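Local coordinates for protein tryptophan--tRNA ligase (Mycoplasma pneumoniae, PDB 2YY5) that probably attaches tryptophan to its cognate tRNA, using ATP to activate the amino acid, as related aminoacyl-tRNA synthetases do, at residues L299-I302 and Q303-E307. The protein carries 1 engineered substitution. Residues are numbered along the deposited sequence; the frame is centred on the assembly and turned at random.
Sequences LVNI and QRKRE
L299 and Q303 meet one turn apart near the C-terminal end of helix 284-308. The Q303 N-H gives a straight backbone hydrogen bond to L299 O (2.7 Å, 167° at the hydrogen). I302 N also donates to this carbonyl. Q303 CG stands anti to its carbonyl carbon (chi1 -67°), and the extended chain beyond it slants across L299. NE2 lies 3.2 Å from L299 CB and donates to the backbone O of D218. R306 N closes the next turn on I302 O (2.6 Å), in the i+4 to i bonding of an alpha-helix. This side is tighter, with L299 and I302 buried.

The other side is looser and more polar. The backbone bond from K305 N to N301 O is weak (3.4 Å). R304 bends at chi2 and chi3, which brings its guanidinium back beside N301. The N301 amide sits at its edge, turned 74° from it. K305, four residues after N301, brings its chain end near the same amide. R304 is exposed, and V300, N301 and K305 are partly so.

I302, K305 and R306 pack on helix 54-71, touching V71, A70 and R66, while L299 rests on I214 and N301 on V263, both in loops.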
ATOM      1  N   LEU B 299      16.942  18.994  27.886  1.00 26.20           N
ATOM      2  CA  LEU B 299      15.686  18.302  28.153  1.00 29.66           C
ATOM      3  C   LEU B 299      14.690  19.155  28.940  1.00 33.93           C
ATOM      4  O   LEU B 299      13.520  19.263  28.559  1.00 33.98           O
ATOM      5  CB  LEU B 299      15.958  16.977  28.874  1.00 26.21           C
ATOM      6  CG  LEU B 299      16.298  15.778  27.975  1.00 25.41           C
ATOM      7  CD1 LEU B 299      17.016  16.224  26.730  1.00 24.79           C
ATOM      8  CD2 LEU B 299      17.157  14.803  28.736  1.00 27.65           C
ATOM      9  N   VAL B 300      15.157  19.767  30.028  1.00 33.88           N
ATOM     10  CA  VAL B 300      14.298  20.609  30.856  1.00 30.04           C
ATOM     11  C   VAL B 300      13.704  21.747  30.026  1.00 26.51           C
ATOM     12  O   VAL B 300      12.563  22.137  30.235  1.00 26.07           O
ATOM     13  CB  VAL B 300      15.087  21.168  32.072  1.00 25.19           C
ATOM     14  CG1 VAL B 300      14.292  22.250  32.792  1.00 15.07           C
ATOM     15  CG2 VAL B 300      15.391  20.036  33.037  1.00 20.37           C
ATOM     16  N   ASN B 301      14.473  22.256  29.070  1.00 30.35           N
ATOM     17  CA  ASN B 301      14.006  23.338  28.205  1.00 34.13           C
ATOM     18  C   ASN B 301      13.087  22.855  27.074  1.00 36.58           C
ATOM     19  O   ASN B 301      12.348  23.644  26.486  1.00 38.72           O
ATOM     20  CB  ASN B 301      15.200  24.099  27.620  1.00 35.03           C
ATOM     21  CG  ASN B 301      14.786  25.125  26.582  1.00 38.61           C
ATOM     22  OD1 ASN B 301      14.625  24.802  25.403  1.00 42.71           O
ATOM     23  ND2 ASN B 301      14.597  26.367  27.017  1.00 38.43           N
ATOM     24  N   ILE B 302      13.140  21.564  26.761  1.00 36.88           N
ATOM     25  CA  ILE B 302      12.270  21.023  25.722  1.00 33.74           C
ATOM     26  C   ILE B 302      10.969  20.668  26.433  1.00 36.53           C
ATOM     27  O   ILE B 302       9.883  21.089  26.031  1.00 38.64           O
ATOM     28  CB  ILE B 302      12.825  19.720  25.083  1.00 32.88           C
ATOM     29  CG1 ILE B 302      14.211  19.949  24.473  1.00 29.09           C
ATOM     30  CG2 ILE B 302      11.845  19.216  24.027  1.00 30.25           C
ATOM     31  CD1 ILE B 302      14.249  21.009  23.399  1.00 45.30           C
ATOM     32  N   GLN B 303      11.099  19.887  27.500  1.00 37.43           N
ATOM     33  CA  GLN B 303       9.957  19.458  28.291  1.00 37.00           C
ATOM     34  C   GLN B 303       9.194  20.686  28.773  1.00 36.89           C
ATOM     35  O   GLN B 303       7.976  20.665  28.903  1.00 36.95           O
ATOM     36  CB  GLN B 303      10.450  18.603  29.468  1.00 34.49           C
ATOM     37  CG  GLN B 303      11.055  17.259  29.022  1.00 44.15           C
ATOM     38  CD  GLN B 303      11.834  16.531  30.116  1.00 49.91           C
ATOM     39  OE1 GLN B 303      11.379  16.421  31.254  1.00 60.21           O
ATOM     40  NE2 GLN B 303      13.010  16.019  29.765  1.00 50.46           N
ATOM     41  N   ARG B 304       9.932  21.766  29.004  1.00 41.29           N
ATOM     42  CA  ARG B 304       9.366  23.028  29.463  1.00 40.78           C
ATOM     43  C   ARG B 304       8.440  23.581  28.390  1.00 38.71           C
ATOM     44  O   ARG B 304       7.238  23.712  28.591  1.00 41.19           O
ATOM     45  CB  ARG B 304      10.497  24.035  29.723  1.00 47.63           C
ATOM     46  CG  ARG B 304      10.111  25.273  30.525  1.00 52.57           C
ATOM     47  CD  ARG B 304      10.780  26.546  29.980  1.00 61.00           C
ATOM     48  NE  ARG B 304      12.233  26.442  29.798  1.00 66.14           N
ATOM     49  CZ  ARG B 304      13.123  26.305  30.782  1.00 69.42           C
ATOM     50  NH1 ARG B 304      14.420  26.222  30.500  1.00 62.04           N
ATOM     51  NH2 ARG B 304      12.725  26.250  32.047  1.00 69.03           N
ATOM     52  N   LYS B 305       9.018  23.904  27.241  1.00 38.63           N
ATOM     53  CA  LYS B 305       8.267  24.464  26.129  1.00 36.78           C
ATOM     54  C   LYS B 305       7.220  23.498  25.587  1.00 41.78           C
ATOM     55  O   LYS B 305       6.127  23.900  25.183  1.00 44.74           O
ATOM     56  CB  LYS B 305       9.232  24.859  25.009  1.00 32.66           C
ATOM     57  CG  LYS B 305      10.120  26.051  25.328  1.00 28.17           C
ATOM     58  CD  LYS B 305      11.088  26.344  24.183  1.00 37.73           C
ATOM     59  CE  LYS B 305      11.615  27.775  24.235  1.00 50.28           C
ATOM     60  NZ  LYS B 305      12.293  28.120  25.524  1.00 54.64           N
ATOM     61  N   ARG B 306       7.569  22.220  25.574  1.00 47.13           N
ATOM     62  CA  ARG B 306       6.680  21.182  25.073  1.00 48.38           C
ATOM     63  C   ARG B 306       5.362  21.193  25.830  1.00 52.06           C
ATOM     64  O   ARG B 306       4.317  20.816  25.294  1.00 54.72           O
ATOM     65  CB  ARG B 306       7.365  19.821  25.210  1.00 41.46           C
ATOM     66  CG  ARG B 306       6.551  18.651  24.738  1.00 40.12           C
ATOM     67  CD  ARG B 306       7.460  17.488  24.412  1.00 40.71           C
ATOM     68  NE  ARG B 306       6.750  16.215  24.416  1.00 42.74           N
ATOM     69  CZ  ARG B 306       6.114  15.724  25.473  1.00 45.11           C
ATOM     70  NH1 ARG B 306       5.500  14.553  25.393  1.00 52.54           N
ATOM     71  NH2 ARG B 306       6.082  16.406  26.610  1.00 39.98           N
ATOM     72  N   GLU B 307       5.425  21.643  27.077  1.00 55.16           N
ATOM     73  CA  GLU B 307       4.258  21.714  27.949  1.00 57.74           C
ATOM     74  C   GLU B 307       3.348  22.897  27.592  1.00 55.59           C
ATOM     75  O   GLU B 307       2.123  22.820  27.732  1.00 52.04           O
ATOM     76  CB  GLU B 307       4.730  21.829  29.397  1.00 60.92           C
ATOM     77  CG  GLU B 307       3.636  21.829  30.435  1.00 71.12           C
ATOM     78  CD  GLU B 307       4.177  22.149  31.813  1.00 78.24           C
ATOM     79  OE1 GLU B 307       5.105  21.443  32.270  1.00 82.18           O
ATOM     80  OE2 GLU B 307       3.680  23.108  32.439  1.00 82.55           O
TER